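Local atomic coordinates of calcineurin-like phosphoesterase domain-containing protein (Aquifex aeolicus, PDB entry 1XM7), a protein that is of unknown function but probably acts as a hydrolase of the calcineurin-like metallophosphoesterase family. Residues D9-H14 with L50-W55; M130-Y135 with K160-E165; M3-S8 with Y176-E181. One frame throughout, in Å; residues are numbered along the deposited sequence.

Contact 1. Residues D9-H14 with L50-W55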
loop_
_atom_site.group_PDB
_atom_site.type_symbol
_atom_site.label_atom_id
_atom_site.label_comp_id
_atom_site.label_asym_id
_atom_site.label_seq_id
_atom_site.Cartn_x
_atom_site.Cartn_y
_atom_site.Cartn_z
ATOM N N ASP A 9 -4.121 -0.434 1.282
ATOM C CA ASP A 9 -5.574 -0.486 1.282
ATOM C C ASP A 9 -6.093 -1.736 1.962
ATOM O O ASP A 9 -6.991 -2.405 1.447
ATOM C CB ASP A 9 -6.105 -0.420 -0.145
ATOM C CG ASP A 9 -5.558 0.757 -0.897
ATOM O OD1 ASP A 9 -4.482 0.628 -1.511
ATOM O OD2 ASP A 9 -6.184 1.827 -0.853
ATOM N N THR A 10 -5.531 -2.038 3.128
ATOM C CA THR A 10 -5.934 -3.210 3.884
ATOM C C THR A 10 -7.332 -3.048 4.483
ATOM O O THR A 10 -8.070 -4.029 4.640
ATOM C CB THR A 10 -4.912 -3.504 4.979
ATOM O OG1 THR A 10 -4.560 -2.287 5.637
ATOM C CG2 THR A 10 -3.663 -4.106 4.373
ATOM N N HIS A 11 -7.695 -1.805 4.795
ATOM C CA HIS A 11 -9.005 -1.502 5.355
ATOM C C HIS A 11 -9.394 -2.429 6.502
ATOM O O HIS A 11 -10.532 -2.908 6.565
ATOM C CB HIS A 11 -10.084 -1.583 4.268
ATOM C CG HIS A 11 -10.180 -0.360 3.403
ATOM N ND1 HIS A 11 -9.316 -0.113 2.356
ATOM C CD2 HIS A 11 -11.040 0.686 3.433
ATOM C CE1 HIS A 11 -9.641 1.030 1.779
ATOM N NE2 HIS A 11 -10.683 1.535 2.414
ATOM N N PHE A 12 -8.455 -2.692 7.405
ATOM C CA PHE A 12 -8.749 -3.553 8.538
ATOM C C PHE A 12 -9.966 -3.006 9.259
ATOM O O PHE A 12 -10.049 -1.815 9.527
ATOM C CB PHE A 12 -7.572 -3.601 9.512
ATOM C CG PHE A 12 -6.389 -4.368 9.004
ATOM C CD1 PHE A 12 -6.515 -5.705 8.639
ATOM C CD2 PHE A 12 -5.136 -3.771 8.939
ATOM C CE1 PHE A 12 -5.406 -6.439 8.221
ATOM C CE2 PHE A 12 -4.019 -4.496 8.523
ATOM C CZ PHE A 12 -4.154 -5.832 8.165
ATOM N N TYR A 13 -10.913 -3.889 9.553
ATOM C CA TYR A 13 -12.129 -3.522 10.262
ATOM C C TYR A 13 -13.146 -2.748 9.450
ATOM O O TYR A 13 -14.168 -2.324 9.987
ATOM C CB TYR A 13 -11.790 -2.747 11.536
ATOM C CG TYR A 13 -11.192 -3.611 12.624
ATOM C CD1 TYR A 13 -9.870 -3.445 13.034
ATOM C CD2 TYR A 13 -11.953 -4.594 13.250
ATOM C CE1 TYR A 13 -9.327 -4.235 14.042
ATOM C CE2 TYR A 13 -11.420 -5.389 14.256
ATOM C CZ TYR A 13 -10.113 -5.205 14.644
ATOM O OH TYR A 13 -9.594 -6.011 15.620
ATOM N N HIS A 14 -12.877 -2.539 8.167
ATOM C CA HIS A 14 -13.855 -1.839 7.341
ATOM C C HIS A 14 -14.834 -2.882 6.801
ATOM O O HIS A 14 -14.861 -3.204 5.605
ATOM C CB HIS A 14 -13.208 -1.093 6.177
ATOM C CG HIS A 14 -14.162 -0.182 5.464
ATOM N ND1 HIS A 14 -13.848 0.465 4.288
ATOM C CD2 HIS A 14 -15.432 0.184 5.769
ATOM C CE1 HIS A 14 -14.884 1.186 3.897
ATOM N NE2 HIS A 14 -15.856 1.033 4.777
ATOM N N LEU A 50 1.225 1.383 1.952
ATOM C CA LEU A 50 1.008 2.625 1.225
ATOM C C LEU A 50 -0.373 3.269 1.319
ATOM O O LEU A 50 -0.839 3.868 0.356
ATOM C CB LEU A 50 1.407 2.414 -0.244
ATOM C CG LEU A 50 2.758 1.687 -0.432
ATOM C CD1 LEU A 50 3.094 1.616 -1.900
ATOM C CD2 LEU A 50 3.872 2.398 0.316
ATOM N N GLY A 51 -1.037 3.153 2.466
ATOM C CA GLY A 51 -2.323 3.813 2.592
ATOM C C GLY A 51 -3.560 3.051 3.019
ATOM O O GLY A 51 -3.780 1.912 2.614
ATOM N N ASP A 52 -4.379 3.734 3.822
ATOM C CA ASP A 52 -5.632 3.214 4.356
ATOM C C ASP A 52 -5.439 1.886 5.082
ATOM O O ASP A 52 -5.926 0.836 4.677
ATOM C CB ASP A 52 -6.668 3.129 3.235
ATOM C CG ASP A 52 -7.096 4.514 2.748
ATOM O OD1 ASP A 52 -7.887 4.620 1.790
ATOM O OD2 ASP A 52 -6.634 5.510 3.342
ATOM N N PHE A 53 -4.705 1.993 6.182
ATOM C CA PHE A 53 -4.341 0.901 7.055
ATOM C C PHE A 53 -5.526 0.280 7.780
ATOM O O PHE A 53 -5.934 -0.843 7.469
ATOM C CB PHE A 53 -3.317 1.413 8.073
ATOM C CG PHE A 53 -2.956 0.414 9.136
ATOM C CD1 PHE A 53 -2.463 -0.839 8.797
ATOM C CD2 PHE A 53 -3.087 0.733 10.473
ATOM C CE1 PHE A 53 -2.110 -1.747 9.773
ATOM C CE2 PHE A 53 -2.735 -0.170 11.457
ATOM C CZ PHE A 53 -2.247 -1.410 11.109
ATOM N N THR A 54 -6.070 1.005 8.756
ATOM C CA THR A 54 -7.195 0.499 9.533
ATOM C C THR A 54 -8.384 1.446 9.509
ATOM O O THR A 54 -8.218 2.672 9.423
ATOM C CB THR A 54 -6.784 0.243 11.001
ATOM O OG1 THR A 54 -7.857 -0.403 11.689
ATOM C CG2 THR A 54 -6.447 1.535 11.701
ATOM N N TRP A 55 -9.585 0.873 9.592
ATOM C CA TRP A 55 -10.807 1.663 9.562
ATOM C C TRP A 55 -11.057 2.358 10.903
ATOM O O TRP A 55 -11.635 3.436 10.945
ATOM C CB TRP A 55 -12.000 0.785 9.162
ATOM C CG TRP A 55 -13.057 1.556 8.421
ATOM C CD1 TRP A 55 -14.367 1.724 8.787
ATOM C CD2 TRP A 55 -12.867 2.344 7.239
ATOM N NE1 TRP A 55 -14.998 2.578 7.907
ATOM C CE2 TRP A 55 -14.101 2.973 6.952
ATOM C CE3 TRP A 55 -11.774 2.582 6.401
ATOM C CZ2 TRP A 55 -14.267 3.829 5.865
ATOM C CZ3 TRP A 55 -11.938 3.435 5.317
ATOM C CH2 TRP A 55 -13.179 4.050 5.061
#
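The imidazole of H14 lies flat on the indole of W55, its centroid 3.5 Å from that of the six-membered ring and the planes 6° apart. Two loops meet here that, by sequence, carry the Asp-X-His (D9, H11) and Gly-Asp (G51, D52) signatures of the calcineurin-like metallophosphoesterases. A type II turn from H11 to H14 brings both histidines to the tryptophan. With CG anti to the backbone N, H14 runs alongside W55, and its CB sits over the five-membered ring. H11 is nearly parallel to the indole but slid off it, so the rings barely overlap, H11 CD2 lying 3.5 Å from W55 CZ3.

Beside this cluster, D9 OD2 and D52 OD1 come within 4.2 Å, a closeness of like charges consistent with the metal-binding role of these aspartates in the family. D9 OD1 accepts from H147 N and D52 OD2 from H81 N, which orient the two carboxylates. G51 takes backbone angles at which a CB would collide with the carbonyl O of L50, so only glycine fits comfortably. F12 turns its ring edge toward the face of F53 in an offset edge-to-face pair, with the planes at 86°, and packs against helices 29-38 and 63-69.

Backbone bonds zip the loops together, among them D9 N to G51 O and W55 N to F12 O, each 2.7 Å. F53 O is gripped twice, by F12 N and by T10 OG1; the threonine hydroxyl, in the crowded position between N and carbonyl carbon, reaches a lone pair at 2.7 Å.

Contact 2. Residues M130-Y135 with K160-E165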
loop_
_atom_site.group_PDB
_atom_site.type_symbol
_atom_site.label_atom_id
_atom_site.label_comp_id
_atom_site.label_asym_id
_atom_site.label_seq_id
_atom_site.Cartn_x
_atom_site.Cartn_y
_atom_site.Cartn_z
ATOM N N MET A 130 0.521 15.902 -7.511
ATOM C CA MET A 130 1.710 16.049 -6.688
ATOM C C MET A 130 2.626 14.849 -6.897
ATOM O O MET A 130 3.842 14.992 -7.015
ATOM C CB MET A 130 1.309 16.177 -5.220
ATOM C CG MET A 130 0.498 17.444 -4.907
ATOM S SD MET A 130 1.421 18.959 -5.250
ATOM C CE MET A 130 1.317 19.673 -3.737
ATOM N N VAL A 131 2.027 13.664 -6.957
ATOM C CA VAL A 131 2.775 12.428 -7.162
ATOM C C VAL A 131 3.552 12.488 -8.477
ATOM O O VAL A 131 4.736 12.153 -8.531
ATOM C CB VAL A 131 1.814 11.205 -7.189
ATOM C CG1 VAL A 131 2.580 9.944 -7.564
ATOM C CG2 VAL A 131 1.148 11.032 -5.823
ATOM N N ARG A 132 2.864 12.902 -9.536
ATOM C CA ARG A 132 3.480 13.033 -10.845
ATOM C C ARG A 132 4.618 14.041 -10.723
ATOM O O ARG A 132 5.750 13.778 -11.129
ATOM C CB ARG A 132 2.466 13.545 -11.865
ATOM C CG ARG A 132 1.242 12.677 -12.011
ATOM C CD ARG A 132 0.525 12.984 -13.323
ATOM N NE ARG A 132 -0.070 14.317 -13.349
ATOM C CZ ARG A 132 -1.295 14.601 -12.914
ATOM N NH1 ARG A 132 -2.061 13.643 -12.421
ATOM N NH2 ARG A 132 -1.758 15.842 -12.973
ATOM N N GLU A 133 4.313 15.193 -10.141
ATOM C CA GLU A 133 5.311 16.234 -9.978
ATOM C C GLU A 133 6.572 15.704 -9.322
ATOM O O GLU A 133 7.672 15.879 -9.854
ATOM C CB GLU A 133 4.728 17.397 -9.175
ATOM C CG GLU A 133 4.949 18.749 -9.845
ATOM C CD GLU A 133 4.841 18.680 -11.373
ATOM O OE1 GLU A 133 3.742 18.358 -11.899
ATOM O OE2 GLU A 133 5.869 18.943 -12.043
ATOM N N ILE A 134 6.421 15.045 -8.179
ATOM C CA ILE A 134 7.573 14.479 -7.468
ATOM C C ILE A 134 8.306 13.498 -8.377
ATOM O O ILE A 134 9.530 13.559 -8.527
ATOM C CB ILE A 134 7.136 13.713 -6.204
ATOM C CG1 ILE A 134 6.682 14.691 -5.120
ATOM C CG2 ILE A 134 8.273 12.824 -5.717
ATOM C CD1 ILE A 134 6.023 14.002 -3.936
ATOM N N TYR A 135 7.539 12.591 -8.969
ATOM C CA TYR A 135 8.087 11.588 -9.861
ATOM C C TYR A 135 9.029 12.243 -10.852
ATOM O O TYR A 135 10.189 11.850 -10.968
ATOM C CB TYR A 135 6.963 10.897 -10.623
ATOM C CG TYR A 135 7.406 9.684 -11.415
ATOM C CD1 TYR A 135 7.485 8.426 -10.820
ATOM C CD2 TYR A 135 7.697 9.786 -12.773
ATOM C CE1 TYR A 135 7.831 7.299 -11.559
ATOM C CE2 TYR A 135 8.044 8.667 -13.519
ATOM C CZ TYR A 135 8.105 7.427 -12.911
ATOM O OH TYR A 135 8.410 6.314 -13.666
ATOM N N LYS A 160 -0.012 5.346 -16.753
ATOM C CA LYS A 160 0.647 4.857 -17.957
ATOM C C LYS A 160 0.439 5.876 -19.081
ATOM O O LYS A 160 1.155 5.857 -20.090
ATOM C CB LYS A 160 0.043 3.509 -18.369
ATOM C CG LYS A 160 0.956 2.661 -19.234
ATOM C CD LYS A 160 2.150 2.163 -18.427
ATOM C CE LYS A 160 3.122 1.363 -19.286
ATOM N NZ LYS A 160 3.796 2.213 -20.310
ATOM N N ASP A 161 -0.548 6.755 -18.900
ATOM C CA ASP A 161 -0.859 7.801 -19.878
ATOM C C ASP A 161 0.185 8.912 -19.786
ATOM O O ASP A 161 0.234 9.825 -20.615
ATOM C CB ASP A 161 -2.256 8.365 -19.616
ATOM C CG ASP A 161 -3.357 7.355 -19.904
ATOM O OD1 ASP A 161 -3.217 6.180 -19.490
ATOM O OD2 ASP A 161 -4.364 7.737 -20.538
ATOM N N TYR A 162 0.999 8.822 -18.742
ATOM C CA TYR A 162 2.093 9.745 -18.497
ATOM C C TYR A 162 3.304 8.841 -18.568
ATOM O O TYR A 162 3.206 7.653 -18.264
ATOM C CB TYR A 162 2.002 10.355 -17.099
ATOM C CG TYR A 162 0.793 11.230 -16.882
ATOM C CD1 TYR A 162 -0.471 10.675 -16.645
ATOM C CD2 TYR A 162 0.905 12.621 -16.924
ATOM C CE1 TYR A 162 -1.594 11.489 -16.450
ATOM C CE2 TYR A 162 -0.212 13.441 -16.735
ATOM C CZ TYR A 162 -1.453 12.871 -16.498
ATOM O OH TYR A 162 -2.542 13.691 -16.307
ATOM N N ARG A 163 4.445 9.376 -18.975
ATOM C CA ARG A 163 5.634 8.540 -19.057
ATOM C C ARG A 163 6.012 8.091 -17.649
ATOM O O ARG A 163 7.102 8.396 -17.153
ATOM C CB ARG A 163 6.790 9.310 -19.701
ATOM C CG ARG A 163 7.384 8.576 -20.890
ATOM C CD ARG A 163 7.091 9.297 -22.183
ATOM N NE ARG A 163 7.960 10.454 -22.342
ATOM C CZ ARG A 163 8.026 11.188 -23.445
ATOM N NH1 ARG A 163 7.267 10.890 -24.487
ATOM N NH2 ARG A 163 8.863 12.212 -23.515
ATOM N N ILE A 164 5.093 7.367 -17.014
ATOM C CA ILE A 164 5.286 6.881 -15.654
ATOM C C ILE A 164 4.997 5.384 -15.551
ATOM O O ILE A 164 3.962 4.900 -16.028
ATOM C CB ILE A 164 4.357 7.636 -14.656
ATOM C CG1 ILE A 164 4.674 9.136 -14.661
ATOM C CG2 ILE A 164 4.525 7.073 -13.263
ATOM C CD1 ILE A 164 3.727 9.981 -13.820
ATOM N N GLU A 165 5.927 4.657 -14.940
ATOM C CA GLU A 165 5.773 3.225 -14.742
ATOM C C GLU A 165 5.285 3.019 -13.313
ATOM O O GLU A 165 5.728 3.713 -12.405
ATOM C CB GLU A 165 7.109 2.514 -14.964
ATOM C CG GLU A 165 7.533 2.484 -16.423
ATOM C CD GLU A 165 6.488 1.824 -17.319
ATOM O OE1 GLU A 165 6.597 1.940 -18.562
ATOM O OE2 GLU A 165 5.559 1.183 -16.779
HETATM O O HOH W 1 9.283 6.164 -16.284
#
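Two tyrosine rings, one from each segment, organise this contact: Y135, projecting from helix 125-137, and Y162, from the loop before strand 166-168, each covered by an aliphatic group of the other segment. I164 and Y135 slide past each other in opposite directions. Both isoleucine branches lie on one face of the ring, CG2 3.7 Å from its centroid and CG1 3.6 Å from Y135 CE2. A beta-branched residue suits this place because two carbons can press on one ring.

R132, one helical turn before Y135, crosses Y162 obliquely. Its CD lies over the phenol ring, 3.6 Å from the centroid, and the bend at chi3 (-68°) then carries NE and the guanidinium along it. The guanidinium is nearly parallel to that ring, 15° from its plane, with Y162 OH over its centre, so the arginine offers a face to the phenol, and NH1 is hydrogen-bonded to A116 O. Y162 OH meets K117 NZ.

The polar end of Y135 has several partners. E165 N donates to Y135 OH over 3.2 Å, at a nearly straight 171°. A water lying in the ring plane is 2.8 Å from Y135 OH and donates to R163 O, and a weak bond links the hydroxyl to D141 O. A phenylalanine here would keep the ring face for I164 but lack the hydroxyl that E165 N and the water bond, and would probably leave the loop less firmly held to the helix.

C159 has been seen bonded to C166, a link that spans the loop, and also to C157. The chemistry joining helix and loop is thus divided: aliphatic-aromatic packing and the flat packing of the guanidinium on the phenol supply the area, and a single tyrosine hydroxyl, bonded by E165 N and water, adds direction.

Contact 3. Residues M3-S8 with Y176-E181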
loop_
_atom_site.group_PDB
_atom_site.type_symbol
_atom_site.label_atom_id
_atom_site.label_comp_id
_atom_site.label_asym_id
_atom_site.label_seq_id
_atom_site.Cartn_x
_atom_site.Cartn_y
_atom_site.Cartn_z
ATOM N N MET A 3 14.383 -8.443 2.649
ATOM C CA MET A 3 13.494 -8.254 1.509
ATOM C C MET A 3 12.527 -7.102 1.787
ATOM O O MET A 3 12.186 -6.837 2.938
ATOM C CB MET A 3 12.706 -9.543 1.266
ATOM C CG MET A 3 12.144 -9.690 -0.130
ATOM S SD MET A 3 12.924 -11.084 -0.923
ATOM C CE MET A 3 14.585 -10.434 -1.198
ATOM N N MET A 4 12.096 -6.415 0.735
ATOM C CA MET A 4 11.155 -5.311 0.884
ATOM C C MET A 4 9.802 -5.780 0.366
ATOM O O MET A 4 9.728 -6.404 -0.693
ATOM C CB MET A 4 11.597 -4.084 0.071
ATOM C CG MET A 4 12.871 -3.388 0.546
ATOM S SD MET A 4 13.173 -1.803 -0.330
ATOM C CE MET A 4 12.968 -2.331 -2.014
ATOM N N TYR A 5 8.741 -5.492 1.116
ATOM C CA TYR A 5 7.393 -5.870 0.703
ATOM C C TYR A 5 6.502 -4.648 0.652
ATOM O O TYR A 5 6.734 -3.688 1.377
ATOM C CB TYR A 5 6.792 -6.878 1.670
ATOM C CG TYR A 5 7.529 -8.181 1.687
ATOM C CD1 TYR A 5 8.557 -8.407 2.597
ATOM C CD2 TYR A 5 7.226 -9.178 0.760
ATOM C CE1 TYR A 5 9.273 -9.599 2.587
ATOM C CE2 TYR A 5 7.932 -10.370 0.733
ATOM C CZ TYR A 5 8.953 -10.577 1.649
ATOM O OH TYR A 5 9.644 -11.759 1.638
ATOM N N PHE A 6 5.485 -4.685 -0.203
ATOM C CA PHE A 6 4.576 -3.561 -0.333
ATOM C C PHE A 6 3.153 -4.049 -0.391
ATOM O O PHE A 6 2.835 -5.004 -1.099
ATOM C CB PHE A 6 4.895 -2.757 -1.583
ATOM C CG PHE A 6 6.347 -2.486 -1.746
ATOM C CD1 PHE A 6 7.202 -3.487 -2.211
ATOM C CD2 PHE A 6 6.885 -1.271 -1.353
ATOM C CE1 PHE A 6 8.569 -3.284 -2.275
ATOM C CE2 PHE A 6 8.261 -1.056 -1.413
ATOM C CZ PHE A 6 9.101 -2.063 -1.872
ATOM N N ILE A 7 2.296 -3.362 0.354
ATOM C CA ILE A 7 0.892 -3.710 0.454
ATOM C C ILE A 7 0.160 -2.430 0.797
ATOM O O ILE A 7 0.762 -1.504 1.343
ATOM C CB ILE A 7 0.709 -4.720 1.596
ATOM C CG1 ILE A 7 -0.692 -5.344 1.558
ATOM C CG2 ILE A 7 1.020 -4.030 2.934
ATOM C CD1 ILE A 7 -0.811 -6.600 2.439
ATOM N N SER A 8 -1.124 -2.362 0.479
ATOM C CA SER A 8 -1.876 -1.164 0.807
ATOM C C SER A 8 -3.374 -1.380 0.726
ATOM O O SER A 8 -3.839 -2.374 0.176
ATOM C CB SER A 8 -1.481 -0.015 -0.116
ATOM O OG SER A 8 -1.892 -0.297 -1.431
ATOM N N TYR A 176 -4.714 -10.232 -1.878
ATOM C CA TYR A 176 -4.365 -9.979 -0.481
ATOM C C TYR A 176 -2.985 -10.471 -0.052
ATOM O O TYR A 176 -2.825 -11.046 1.021
ATOM C CB TYR A 176 -5.454 -10.560 0.432
ATOM C CG TYR A 176 -6.829 -10.032 0.083
ATOM C CD1 TYR A 176 -7.517 -10.508 -1.031
ATOM C CD2 TYR A 176 -7.401 -8.987 0.810
ATOM C CE1 TYR A 176 -8.732 -9.949 -1.414
ATOM C CE2 TYR A 176 -8.616 -8.419 0.431
ATOM C CZ TYR A 176 -9.272 -8.904 -0.680
ATOM O OH TYR A 176 -10.464 -8.336 -1.065
ATOM N N LYS A 177 -1.991 -10.228 -0.901
ATOM C CA LYS A 177 -0.605 -10.607 -0.622
ATOM C C LYS A 177 0.327 -9.414 -0.864
ATOM O O LYS A 177 0.146 -8.651 -1.818
ATOM C CB LYS A 177 -0.167 -11.760 -1.524
ATOM C CG LYS A 177 -0.853 -13.076 -1.261
ATOM C CD LYS A 177 -0.308 -14.142 -2.185
ATOM C CE LYS A 177 -1.130 -15.412 -2.075
ATOM N NZ LYS A 177 -0.719 -16.439 -3.082
ATOM N N PRO A 178 1.340 -9.237 -0.002
ATOM C CA PRO A 178 2.251 -8.110 -0.205
ATOM C C PRO A 178 3.001 -8.373 -1.484
ATOM O O PRO A 178 3.039 -9.499 -1.960
ATOM C CB PRO A 178 3.171 -8.197 0.994
ATOM C CG PRO A 178 3.297 -9.687 1.175
ATOM C CD PRO A 178 1.853 -10.139 1.046
ATOM N N ILE A 179 3.592 -7.342 -2.054
ATOM C CA ILE A 179 4.359 -7.530 -3.264
ATOM C C ILE A 179 5.808 -7.570 -2.836
ATOM O O ILE A 179 6.241 -6.776 -2.009
ATOM C CB ILE A 179 4.110 -6.396 -4.248
ATOM C CG1 ILE A 179 2.721 -6.572 -4.851
ATOM C CG2 ILE A 179 5.172 -6.390 -5.319
ATOM C CD1 ILE A 179 2.280 -5.436 -5.710
ATOM N N SER A 180 6.551 -8.519 -3.377
ATOM C CA SER A 180 7.949 -8.666 -3.024
ATOM C C SER A 180 8.807 -7.731 -3.858
ATOM O O SER A 180 8.352 -7.185 -4.866
ATOM C CB SER A 180 8.390 -10.111 -3.248
ATOM O OG SER A 180 9.710 -10.310 -2.769
ATOM N N GLU A 181 10.050 -7.540 -3.426
ATOM C CA GLU A 181 10.966 -6.686 -4.156
ATOM C C GLU A 181 11.348 -7.448 -5.423
ATOM O O GLU A 181 12.040 -6.931 -6.300
ATOM C CB GLU A 181 12.209 -6.374 -3.311
ATOM C CG GLU A 181 13.194 -7.517 -3.157
ATOM C CD GLU A 181 14.484 -7.085 -2.469
ATOM O OE1 GLU A 181 15.548 -7.670 -2.699
ATOM O OE2 GLU A 181 14.396 -6.062 -1.618
#
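The short, weakly bonded strand about 179-180 forms, against strand 4-7, the antiparallel edge of a mixed sheet whose other four strands are parallel. F6 and I179 form the hydrogen-bonded pair: I179 N donates to F6 O over 2.6 Å, and F6 N returns to a lone pair of I179 O at 2.9 Å. Y5 CA also brings its hydrogen to I179 O, 3.1 Å away. P178, which has no N-H to place, suits the approach to the strand; its CB packs on Y5 CB at 3.9 Å, and its ring reaches L37 of helix 29-38.

At the other end E181 holds CG in the crowded position between N and carbonyl carbon, and its extended chain crosses M3 and M4 at about a right angle. E181 OE2 takes a weak bond from M4 N (3.3 Å), while M3 CE rests against E181 OE1 at 3.3 Å. S180 precedes the turn into helix 182-185, and its OG caps R182 N in a weak bond. On its other edge strand 4-7 is bonded to strand 46-49, so it lies inside the sheet. A C-terminal strand returning beside the first strand is consistent with the two-sheet alpha/beta fold of the metallophosphoesterases.

Contacts 1 and 3 are continuous: S8 and D9 are neighbours in the chain, and L50 N probably bonds I7 O at 3.0 Å. Strand 4-7 of contact 3 leads directly into the loop of D9 and H11; the two centres are about 15 Å apart. Contact 2 stands apart on the second sheet's side, its centre about 24 Å from that of contact 1 and about 21 Å from that of contact 3, with nearest atoms about 10 Å and 12 Å away. Some of the residues expected, by family resemblance, to bind metal (D9, H11, D52) belong to contact 1; H113, H147 and H149 lie close to D9 from other loops. Contact 2 is peripheral.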